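Local coordinates for protein ectonucleotide pyrophosphatase/phosphodiesterase family member 5 (Mus musculus, PDB 5VEN) that probably hydrolyses phosphodiester bonds as a zinc-dependent ectoenzyme of the nucleotide pyrophosphatase/phosphodiesterase family, with restricted activity on nucleotides, at residues T56-N61 and G323-D328; P60-L65 and T222-M227; V18-G23 and F170-E175; T67-E72 and E104-I109. All coordinates share one frame; numbering follows the deposited sequence.

Contact 1. Residues T56-N61 and G323-D328; sequences TKTYPN and GNHGYD. With ZN (zinc ion), chain L; ZN (zinc ion), chain K.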
# COMPACT_ATOMS: atom_id res chain seq x y z
N THR A 56 6.27 3.28 -5.12
CA THR A 56 5.35 3.69 -4.05
C THR A 56 3.93 3.76 -4.61
O THR A 56 3.24 4.82 -4.62
CB THR A 56 5.83 5.02 -3.43
OG1 THR A 56 6.00 5.98 -4.48
CG2 THR A 56 7.11 4.79 -2.65
N LYS A 57 3.47 2.60 -5.10
CA LYS A 57 2.14 2.38 -5.67
C LYS A 57 1.35 1.39 -4.80
O LYS A 57 1.89 0.76 -3.88
CB LYS A 57 2.19 1.83 -7.11
CG LYS A 57 2.83 2.73 -8.17
CD LYS A 57 1.97 3.86 -8.61
CE LYS A 57 2.59 4.51 -9.83
NZ LYS A 57 1.65 5.45 -10.37
N THR A 58 0.06 1.27 -5.13
CA THR A 58 -0.92 0.63 -4.25
C THR A 58 -0.66 -0.88 -4.11
O THR A 58 -0.60 -1.39 -2.99
CB THR A 58 -2.33 0.89 -4.76
OG1 THR A 58 -2.62 2.31 -4.66
CG2 THR A 58 -3.38 0.16 -3.96
N TYR A 59 -0.57 -1.60 -5.22
CA TYR A 59 -0.51 -3.06 -5.08
C TYR A 59 0.83 -3.53 -4.52
O TYR A 59 0.82 -4.36 -3.59
CB TYR A 59 -0.89 -3.73 -6.40
CG TYR A 59 -2.40 -3.91 -6.44
CD1 TYR A 59 -3.27 -2.84 -6.24
CD2 TYR A 59 -2.96 -5.15 -6.52
CE1 TYR A 59 -4.67 -3.03 -6.23
CE2 TYR A 59 -4.30 -5.33 -6.52
CZ TYR A 59 -5.16 -4.30 -6.37
OH TYR A 59 -6.51 -4.58 -6.35
N PRO A 60 1.97 -2.97 -4.93
CA PRO A 60 3.23 -3.35 -4.28
C PRO A 60 3.21 -3.09 -2.78
O PRO A 60 3.69 -3.91 -1.99
CB PRO A 60 4.29 -2.49 -5.00
CG PRO A 60 3.72 -2.22 -6.33
CD PRO A 60 2.20 -2.10 -6.10
N ASN A 61 2.66 -1.94 -2.36
CA ASN A 61 2.77 -1.60 -0.96
C ASN A 61 1.78 -2.34 -0.08
O ASN A 61 2.16 -2.72 1.05
CB ASN A 61 2.68 -0.09 -0.77
CG ASN A 61 4.05 0.53 -0.90
OD1 ASN A 61 4.85 0.50 0.03
ND2 ASN A 61 4.41 0.92 -2.11
N GLY A 323 -2.20 15.18 -8.82
CA GLY A 323 -1.48 14.46 -7.77
C GLY A 323 -1.01 13.12 -8.30
O GLY A 323 -1.73 12.48 -9.09
N ASN A 324 0.18 12.69 -7.89
CA ASN A 324 0.58 11.33 -8.18
C ASN A 324 1.62 10.87 -7.16
O ASN A 324 2.08 11.63 -6.28
CB ASN A 324 1.09 11.16 -9.62
CG ASN A 324 0.91 9.72 -10.15
OD1 ASN A 324 0.25 8.86 -9.53
ND2 ASN A 324 1.58 9.43 -11.26
N HIS A 325 1.89 9.56 -7.23
CA HIS A 325 2.82 8.89 -6.35
C HIS A 325 3.46 7.75 -7.15
O HIS A 325 3.12 7.52 -8.31
CB HIS A 325 2.10 8.38 -5.09
CG HIS A 325 0.92 7.55 -5.43
ND1 HIS A 325 0.98 6.18 -5.58
CD2 HIS A 325 -0.37 7.89 -5.72
CE1 HIS A 325 -0.21 5.71 -5.90
NE2 HIS A 325 -1.05 6.74 -6.03
N GLY A 326 4.35 7.03 -6.52
CA GLY A 326 5.18 6.04 -7.21
C GLY A 326 6.67 6.36 -7.20
O GLY A 326 7.50 5.48 -7.50
N TYR A 327 7.01 7.60 -6.83
CA TYR A 327 8.36 8.13 -6.77
C TYR A 327 9.20 7.38 -5.73
O TYR A 327 8.70 6.59 -4.91
CB TYR A 327 8.30 9.62 -6.43
CG TYR A 327 7.48 10.41 -7.42
CD1 TYR A 327 8.01 10.83 -8.64
CD2 TYR A 327 6.15 10.71 -7.15
CE1 TYR A 327 7.24 11.55 -9.57
CE2 TYR A 327 5.36 11.44 -8.08
CZ TYR A 327 5.92 11.84 -9.29
OH TYR A 327 5.17 12.54 -10.21
N ASP A 328 10.49 7.66 -5.77
CA ASP A 328 11.48 7.23 -4.78
C ASP A 328 10.89 7.15 -3.37
O ASP A 328 10.37 8.15 -2.85
CB ASP A 328 12.67 8.22 -4.85
CG ASP A 328 13.88 7.77 -4.07
OD1 ASP A 328 13.79 6.90 -3.20
OD2 ASP A 328 14.96 8.37 -4.33
ZN ZN L . -2.64 3.51 -3.16
ZN ZN K . -3.08 6.66 -6.30
O HOH W 1 -3.50 4.91 -7.15
O HOH W 2 -3.52 4.55 -5.33
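The K57 side chain bends at its second torsion (chi2 -76°) and lies across the backbone of H325 and G326. CE sits 4.0 Å from G326 CA, CD packs near H325 CE1, and NZ reaches H325 O at 3.3 Å, a weak bond. At G326 a side chain would run into K57 CE, and the positive phi of 115° already calls for glycine. With an alanine at K57, H325 O would probably lose this weak donor and the aliphatic cover over the turn at G326 would be gone. The H325 ring is held at both nitrogens. ND1 donates to T56 O at 2.8 Å, with the acceptor in the ring plane, and NE2 binds one zinc ion at 2.0 Å. A backbone carbonyl thus fixes the rotation of a metal ligand. The second zinc ion takes T58 OG1 at 1.9 Å, and water 2 lies between the two metals. Paired zinc sites of this kind belong to the alkaline phosphatase superfamily: T58 shares its ion with D22, D224 and H225, while H325 shares the other with D177 and H181. T58 also begins helix 58-67, with K57 at the N-cap. K57 O takes two donors from N61, the backbone N and the side-chain ND2; the hydrogen bond from N61 ND2 to K57 O is 3.1 Å long and lies in the carbonyl plane, on a lone pair. The backbone N of H325 donates to N324 OD1 from above the plane of that amide. Y327 directs its hydroxyl outside both segments, to W310 O.

Contact 2. Residues P60-L65 and T222-M227; sequences PNHYTL and TSDHGM. With ZN (zinc ion), chain L.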
# COMPACT_ATOMS: atom_id res chain seq x y z
N PRO A 60 1.97 -2.97 -4.93
CA PRO A 60 3.23 -3.35 -4.28
C PRO A 60 3.21 -3.09 -2.78
O PRO A 60 3.69 -3.91 -1.99
CB PRO A 60 4.29 -2.49 -5.00
CG PRO A 60 3.72 -2.22 -6.33
CD PRO A 60 2.20 -2.10 -6.10
N ASN A 61 2.66 -1.94 -2.36
CA ASN A 61 2.77 -1.60 -0.96
C ASN A 61 1.78 -2.34 -0.08
O ASN A 61 2.16 -2.72 1.05
CB ASN A 61 2.68 -0.09 -0.77
CG ASN A 61 4.05 0.53 -0.90
OD1 ASN A 61 4.85 0.50 0.03
ND2 ASN A 61 4.41 0.92 -2.11
N HIS A 62 0.58 -2.62 -0.57
CA HIS A 62 -0.33 -3.44 0.24
C HIS A 62 0.20 -4.86 0.36
O HIS A 62 0.10 -5.47 1.43
CB HIS A 62 -1.74 -3.42 -0.30
CG HIS A 62 -2.51 -2.17 0.06
ND1 HIS A 62 -2.53 -1.08 -0.77
CD2 HIS A 62 -3.27 -1.85 1.15
CE1 HIS A 62 -3.30 -0.13 -0.23
NE2 HIS A 62 -3.76 -0.57 0.93
N TYR A 63 0.83 -5.39 -0.69
CA TYR A 63 1.34 -6.77 -0.54
C TYR A 63 2.54 -6.82 0.41
O TYR A 63 2.69 -7.79 1.17
CB TYR A 63 1.69 -7.37 -1.89
CG TYR A 63 1.53 -8.90 -1.96
CD1 TYR A 63 0.46 -9.54 -1.33
CD2 TYR A 63 2.40 -9.66 -2.71
CE1 TYR A 63 0.30 -10.92 -1.41
CE2 TYR A 63 2.25 -11.06 -2.80
CZ TYR A 63 1.19 -11.67 -2.15
OH TYR A 63 0.95 -13.03 -2.23
N THR A 64 3.34 -5.75 0.47
CA THR A 64 4.40 -5.67 1.47
C THR A 64 3.83 -5.69 2.88
O THR A 64 4.37 -6.35 3.77
CB THR A 64 5.24 -4.40 1.25
OG1 THR A 64 6.05 -4.57 0.08
CG2 THR A 64 6.10 -4.08 2.49
N LEU A 65 2.70 -5.00 3.10
CA LEU A 65 2.15 -4.96 4.44
C LEU A 65 1.76 -6.35 4.95
O LEU A 65 1.84 -6.60 6.16
CB LEU A 65 0.94 -4.03 4.49
CG LEU A 65 1.24 -2.53 4.33
CD1 LEU A 65 -0.03 -1.75 4.52
CD2 LEU A 65 2.33 -2.03 5.27
N THR A 222 -3.25 2.78 8.76
CA THR A 222 -2.08 3.16 7.98
C THR A 222 -2.50 3.39 6.54
O THR A 222 -3.69 3.60 6.24
CB THR A 222 -0.98 2.09 8.17
OG1 THR A 222 0.25 2.54 7.59
CG2 THR A 222 -1.38 0.73 7.58
N SER A 223 -1.53 3.35 5.63
CA SER A 223 -1.78 3.58 4.22
C SER A 223 -0.63 2.96 3.46
O SER A 223 0.32 2.45 4.05
CB SER A 223 -1.96 5.08 3.94
OG SER A 223 -2.30 5.33 2.59
N ASP A 224 -0.72 3.02 2.14
CA ASP A 224 0.25 2.45 1.24
C ASP A 224 1.30 3.43 0.74
O ASP A 224 2.44 3.03 0.47
CB ASP A 224 -0.47 1.82 0.04
CG ASP A 224 -1.49 2.72 -0.66
OD1 ASP A 224 -1.89 3.79 -0.14
OD2 ASP A 224 -1.90 2.32 -1.79
N HIS A 225 0.97 4.72 0.69
CA HIS A 225 1.86 5.73 0.13
C HIS A 225 1.18 7.09 0.33
O HIS A 225 -0.00 7.18 0.73
CB HIS A 225 2.12 5.53 -1.37
CG HIS A 225 0.84 5.43 -2.14
ND1 HIS A 225 0.00 6.51 -2.35
CD2 HIS A 225 0.20 4.34 -2.63
CE1 HIS A 225 -1.11 6.08 -2.93
NE2 HIS A 225 -1.02 4.76 -3.10
N GLY A 226 1.94 8.13 0.03
CA GLY A 226 1.44 9.52 0.04
C GLY A 226 1.07 10.00 -1.34
O GLY A 226 0.49 9.28 -2.15
N MET A 227 1.45 11.24 -1.63
CA MET A 227 0.99 11.92 -2.82
C MET A 227 1.84 13.19 -2.98
O MET A 227 2.16 13.83 -1.97
CB MET A 227 -0.51 12.28 -2.70
CG MET A 227 -1.14 12.77 -4.01
SD MET A 227 -1.46 11.54 -5.28
CE MET A 227 -2.64 10.50 -4.42
ZN ZN L . -2.64 3.51 -3.16
O HOH W 2 -3.52 4.55 -5.33
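The H62 ring presents its edge to the D224 carboxylate: CE1 stands 3.2 Å from D224 OD2, which lies near the ring plane, while the two planes are turned 55° apart. D224 CB packs against H62 CE1 at 3.4 Å. The carboxylate's other oxygen, OD1, sits over one face of the H225 ring, displaced toward its rim, and accepts from G23 N. OD2 binds zinc, as does H225 NE2 at 2.0 Å; on the other side of that ring ND1 donates to G226 O at 2.8 Å, in plane and onto a lone pair, which sets the imidazole's rotation. H62 NE2 is bonded to S20 OG on the central sheet. A leucine in place of H62 would probably leave S20 OG without that partner and the zinc-binding carboxylate without the ring edge beside it. One residue back, N61 brings CG to 3.3 Å from D224 O by packing alone, its OD1 being taken by V53 N. One turn further on, L65 CD1 and T222 CG2 meet tip to tip at 4.2 Å. Helix 58-67 is thereby packed on the loop that follows strand 217-222, whose neighbouring aspartate and histidine supply metal ligands, as in the alkaline phosphatase superfamily.

Contact 3. Residues V18-G23 and F170-E175; sequences VVSFDG and FLYWEE. With ZN (zinc ion), chain L.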
# COMPACT_ATOMS: atom_id res chain seq x y z
N VAL A 18 -6.44 -4.16 10.60
CA VAL A 18 -5.60 -3.25 9.82
C VAL A 18 -6.50 -2.48 8.87
O VAL A 18 -7.24 -3.07 8.07
CB VAL A 18 -4.49 -4.00 9.06
CG1 VAL A 18 -3.61 -3.00 8.33
CG2 VAL A 18 -3.65 -4.90 10.01
N VAL A 19 -6.44 -1.15 8.96
CA VAL A 19 -7.21 -0.26 8.12
C VAL A 19 -6.24 0.50 7.22
O VAL A 19 -5.28 1.10 7.71
CB VAL A 19 -8.03 0.74 8.95
CG1 VAL A 19 -8.85 1.59 8.00
CG2 VAL A 19 -8.93 0.05 9.93
N SER A 20 -6.50 0.49 5.93
CA SER A 20 -5.72 1.28 4.98
C SER A 20 -6.65 2.29 4.31
O SER A 20 -7.62 1.89 3.63
CB SER A 20 -5.04 0.41 3.94
OG SER A 20 -4.41 1.25 2.99
N PHE A 21 -6.37 3.57 4.54
CA PHE A 21 -6.96 4.65 3.75
C PHE A 21 -5.97 4.96 2.65
O PHE A 21 -4.88 5.46 2.94
CB PHE A 21 -7.23 5.88 4.61
CG PHE A 21 -8.30 5.68 5.63
CD1 PHE A 21 -9.65 5.60 5.26
CD2 PHE A 21 -7.99 5.58 6.98
CE1 PHE A 21 -10.64 5.43 6.23
CE2 PHE A 21 -8.98 5.43 7.93
CZ PHE A 21 -10.28 5.31 7.56
N ASP A 22 -6.30 4.59 1.41
CA ASP A 22 -5.34 4.69 0.31
C ASP A 22 -4.82 6.12 0.17
O ASP A 22 -5.60 7.07 0.22
CB ASP A 22 -6.00 4.22 -0.99
CG ASP A 22 -4.98 3.77 -2.00
OD1 ASP A 22 -4.11 4.59 -2.35
OD2 ASP A 22 -5.02 2.60 -2.43
N GLY A 23 -3.51 6.25 0.02
CA GLY A 23 -2.91 7.53 -0.31
C GLY A 23 -2.99 8.54 0.81
O GLY A 23 -3.08 9.75 0.54
N PHE A 170 -8.92 -6.93 7.68
CA PHE A 170 -8.34 -5.94 6.79
C PHE A 170 -9.47 -5.11 6.20
O PHE A 170 -10.41 -5.65 5.60
CB PHE A 170 -7.54 -6.60 5.66
CG PHE A 170 -6.33 -7.32 6.13
CD1 PHE A 170 -5.14 -6.64 6.32
CD2 PHE A 170 -6.40 -8.69 6.41
CE1 PHE A 170 -4.00 -7.30 6.77
CE2 PHE A 170 -5.26 -9.35 6.87
CZ PHE A 170 -4.07 -8.67 7.05
N LEU A 171 -9.36 -3.80 6.34
CA LEU A 171 -10.37 -2.88 5.84
C LEU A 171 -9.69 -1.83 4.99
O LEU A 171 -8.65 -1.29 5.37
CB LEU A 171 -11.11 -2.22 7.02
CG LEU A 171 -12.06 -1.07 6.73
CD1 LEU A 171 -13.25 -1.50 5.91
CD2 LEU A 171 -12.50 -0.45 8.06
N TYR A 172 -10.30 -1.53 3.84
CA TYR A 172 -9.67 -0.66 2.86
C TYR A 172 -10.68 0.35 2.33
O TYR A 172 -11.88 0.03 2.17
CB TYR A 172 -9.10 -1.49 1.72
CG TYR A 172 -8.59 -0.71 0.52
CD1 TYR A 172 -7.33 -0.11 0.51
CD2 TYR A 172 -9.36 -0.64 -0.63
CE1 TYR A 172 -6.87 0.58 -0.59
CE2 TYR A 172 -8.90 0.01 -1.75
CZ TYR A 172 -7.67 0.63 -1.72
OH TYR A 172 -7.25 1.29 -2.83
N TRP A 173 -10.19 1.57 2.08
CA TRP A 173 -10.98 2.66 1.53
C TRP A 173 -10.11 3.44 0.54
O TRP A 173 -8.91 3.61 0.77
CB TRP A 173 -11.47 3.54 2.66
CG TRP A 173 -12.43 4.62 2.25
CD1 TRP A 173 -12.23 5.98 2.35
CD2 TRP A 173 -13.72 4.45 1.66
NE1 TRP A 173 -13.35 6.65 1.87
CE2 TRP A 173 -14.26 5.73 1.44
CE3 TRP A 173 -14.48 3.33 1.30
CZ2 TRP A 173 -15.54 5.92 0.87
CZ3 TRP A 173 -15.74 3.53 0.74
CH2 TRP A 173 -16.24 4.81 0.53
N GLU A 174 -10.72 3.93 -0.56
CA GLU A 174 -9.98 4.47 -1.68
C GLU A 174 -9.60 5.94 -1.54
O GLU A 174 -8.89 6.46 -2.40
CB GLU A 174 -10.80 4.30 -2.94
CG GLU A 174 -11.01 2.84 -3.36
CD GLU A 174 -12.13 2.09 -2.59
OE1 GLU A 174 -12.24 0.85 -2.70
OE2 GLU A 174 -12.93 2.72 -1.88
N GLU A 175 -10.11 6.64 -0.52
CA GLU A 175 -9.75 8.01 -0.24
C GLU A 175 -8.77 8.01 0.92
O GLU A 175 -8.86 7.13 1.79
CB GLU A 175 -11.00 8.86 0.09
CG GLU A 175 -11.91 9.09 -1.13
CD GLU A 175 -11.36 10.09 -2.16
OE1 GLU A 175 -10.15 10.39 -2.15
OE2 GLU A 175 -12.17 10.56 -2.98
ZN ZN L . -2.64 3.51 -3.16
O HOH W 2 -3.52 4.55 -5.33
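Y172 and D22 both carry CG anti to the backbone N (chi1 171° and -157°), which swings the phenol along the sheet face and the carboxylate out to meet its end. Y172 OH donates to D22 OD2 at 2.6 Å, approaching on the anti side and somewhat out of the carboxylate plane; ring and carboxylate planes stand 75° apart. D22 OD1 binds the zinc ion at 2.0 Å, so the tyrosine is a second-shell residue that positions a first-shell ligand. Behind this pair, strands 18-21 and 170-173 run parallel, laced by four backbone hydrogen bonds: L171 N to V18 O, S20 N to L171 O, W173 N to S20 O and D22 N to W173 O. The bond from D22 N to W173 O, 2.9 Å, ties down the backbone of the metal ligand itself. On the face of S20 and Y172, V18 CB lies alongside F170 CD1 at 3.9 Å, and helix 58-67 packs on this face, with F170 touching V66. On the opposite face V19 and L171 lie side by side, and F21 CD1 rests on W173 CB at 3.8 Å; helices 149-160 and 190-210 pack there. A parallel core between helices, with an aspartate zinc ligand just beyond the carboxyl end of a central strand, is characteristic of the alkaline phosphatase fold.

Contact 4. Residues T67-E72 and E104-I109; sequences TGLFAE and EEATPI. With NAG (2-acetamido-2-deoxy-beta-D-glucopyranose), chain E.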
# COMPACT_ATOMS: atom_id res chain seq x y z
N THR A 67 3.12 -9.37 3.73
CA THR A 67 4.21 -10.33 3.55
C THR A 67 5.52 -9.95 4.23
O THR A 67 6.37 -10.84 4.44
CB THR A 67 4.53 -10.56 2.07
OG1 THR A 67 5.06 -9.34 1.51
CG2 THR A 67 3.33 -11.01 1.27
N GLY A 68 5.76 -8.67 4.55
CA GLY A 68 7.02 -8.24 5.10
C GLY A 68 8.15 -8.23 4.12
O GLY A 68 9.31 -8.13 4.54
N LEU A 69 7.87 -8.32 2.82
CA LEU A 69 8.88 -8.42 1.79
C LEU A 69 8.98 -7.15 0.95
O LEU A 69 7.98 -6.46 0.69
CB LEU A 69 8.59 -9.58 0.85
CG LEU A 69 8.68 -10.98 1.49
CD1 LEU A 69 7.99 -12.01 0.59
CD2 LEU A 69 10.15 -11.41 1.78
N PHE A 70 10.19 -6.90 0.46
CA PHE A 70 10.40 -5.97 -0.64
C PHE A 70 9.77 -6.52 -1.92
O PHE A 70 9.48 -7.72 -2.06
CB PHE A 70 11.89 -5.71 -0.86
CG PHE A 70 12.54 -5.01 0.31
CD1 PHE A 70 12.12 -3.75 0.68
CD2 PHE A 70 13.54 -5.62 1.02
CE1 PHE A 70 12.71 -3.10 1.76
CE2 PHE A 70 14.14 -4.97 2.09
CZ PHE A 70 13.72 -3.72 2.46
N ALA A 71 9.51 -5.60 -2.84
CA ALA A 71 8.75 -5.95 -4.04
C ALA A 71 9.48 -6.93 -4.95
O ALA A 71 8.83 -7.75 -5.60
CB ALA A 71 8.40 -4.71 -4.83
N GLU A 72 10.82 -6.86 -5.03
CA GLU A 72 11.51 -7.83 -5.85
C GLU A 72 11.29 -9.25 -5.34
O GLU A 72 11.42 -10.20 -6.11
CB GLU A 72 13.01 -7.51 -5.94
CG GLU A 72 13.77 -7.69 -4.64
CD GLU A 72 15.22 -7.22 -4.73
OE1 GLU A 72 15.92 -7.36 -3.71
OE2 GLU A 72 15.68 -6.74 -5.81
N GLU A 104 1.95 -15.50 -6.31
CA GLU A 104 2.36 -16.70 -5.61
C GLU A 104 3.86 -16.78 -5.33
O GLU A 104 4.33 -17.81 -4.84
CB GLU A 104 1.87 -17.92 -6.39
CG GLU A 104 0.40 -18.16 -6.06
CD GLU A 104 -0.33 -19.20 -6.91
OE1 GLU A 104 0.14 -19.57 -8.00
OE2 GLU A 104 -1.39 -19.64 -6.47
N GLU A 105 4.62 -15.72 -5.61
CA GLU A 105 6.01 -15.69 -5.15
C GLU A 105 6.11 -15.42 -3.65
O GLU A 105 7.20 -15.48 -3.10
CB GLU A 105 6.80 -14.64 -5.95
CG GLU A 105 6.78 -15.00 -7.42
CD GLU A 105 7.48 -14.02 -8.35
OE1 GLU A 105 7.42 -14.29 -9.56
OE2 GLU A 105 8.06 -13.02 -7.90
N ALA A 106 4.99 -15.11 -2.99
CA ALA A 106 4.96 -14.95 -1.55
C ALA A 106 3.65 -15.53 -1.03
O ALA A 106 2.81 -16.02 -1.79
CB ALA A 106 5.11 -13.46 -1.16
N THR A 107 3.46 -15.44 0.28
CA THR A 107 2.27 -15.95 0.95
C THR A 107 1.75 -14.87 1.89
O THR A 107 2.43 -14.56 2.88
CB THR A 107 2.58 -17.23 1.72
OG1 THR A 107 2.99 -18.25 0.80
CG2 THR A 107 1.40 -17.71 2.43
N PRO A 108 0.56 -14.32 1.65
CA PRO A 108 0.03 -13.27 2.54
C PRO A 108 -0.35 -13.83 3.90
O PRO A 108 -0.68 -15.02 4.06
CB PRO A 108 -1.20 -12.75 1.79
CG PRO A 108 -1.61 -13.93 0.93
CD PRO A 108 -0.32 -14.54 0.49
N ILE A 109 -0.32 -12.95 4.89
CA ILE A 109 -0.45 -13.34 6.28
C ILE A 109 -1.79 -14.02 6.57
O ILE A 109 -1.88 -14.83 7.49
CB ILE A 109 -0.21 -12.12 7.21
CG1 ILE A 109 -0.10 -12.59 8.66
CG2 ILE A 109 -1.30 -11.09 7.04
CD1 ILE A 109 0.34 -11.54 9.66
C1 NAG E . 14.29 -10.18 1.88
C2 NAG E . 15.77 -10.31 1.52
C3 NAG E . 15.94 -11.47 0.54
C4 NAG E . 15.30 -12.75 1.07
C5 NAG E . 13.88 -12.51 1.57
C6 NAG E . 13.31 -13.70 2.33
C7 NAG E . 17.17 -8.29 1.53
C8 NAG E . 17.58 -7.07 0.77
N2 NAG E . 16.27 -9.08 0.94
O3 NAG E . 17.33 -11.67 0.33
O4 NAG E . 15.16 -13.69 0.01
O5 NAG E . 13.83 -11.40 2.47
O6 NAG E . 14.19 -14.12 3.37
O7 NAG E . 17.66 -8.56 2.63
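L69 CD1 points at A106 CB, 3.7 Å away, while T67 CG2 touches A106 CB from the side, at 3.9 Å. The A106 methyl is directed toward the 67-72 segment, so it touches both. T67 CG2 also lies 4.0 Å from T107 O and 4.2 Å from P108 CA, running past the backbone that leads into helix 109-115. The threonine's first torsion (chi1 66°) puts OG1 between the backbone N and the carbonyl carbon, turned back to its own chain, while CG2, beside the backbone N, is left to meet the loop. OG1 accepts from L69 N at 3.3 Å and bonds to Y63 O, so the hydroxyl is bonded within its own chain and the methyl touches A106 and the backbone before helix 109-115. L69 forks: CD1 goes to the alanine, and CD2 turns to the attached glycan, 3.7 Å from O5 of an N-acetylglucosamine. L69 thus touches both the alanine and the sugar. H74 touches all three side chains, and Y63 of helix 58-67 packs on A106 and P108. G68, between the threonine and the leucine, has a positive phi of 73°, which favours glycine and lets the chain leave helix 58-67. The T67 hydroxyl with L69 N makes an ST turn at this helix exit, and the T67 and L69 methyls pack on the loop before helix 109-115, next to an attached glycan.

Overall arrangement
Contacts 1, 2 and 3 surround the zinc ion bound by T58, with centres about 8 Å apart for contacts 1 and 2, 9 Å for 2 and 3, and 14 Å for 1 and 3. Contacts 1 and 2 share P60 and N61 on helix 58-67. Contact 3 joins two neighbouring strands of the eight-stranded sheet. Contact 4, where that helix ends, lies about 17 Å from contact 1 between centres and touches contact 2 through T64 OG1 and L69 O. Along the chain the segments of contact 3 alternate with those of 1 and 2, whereas both segments of contact 4 fall between theirs. Contacts 1 to 3 thus bring distant segments to one two-zinc site.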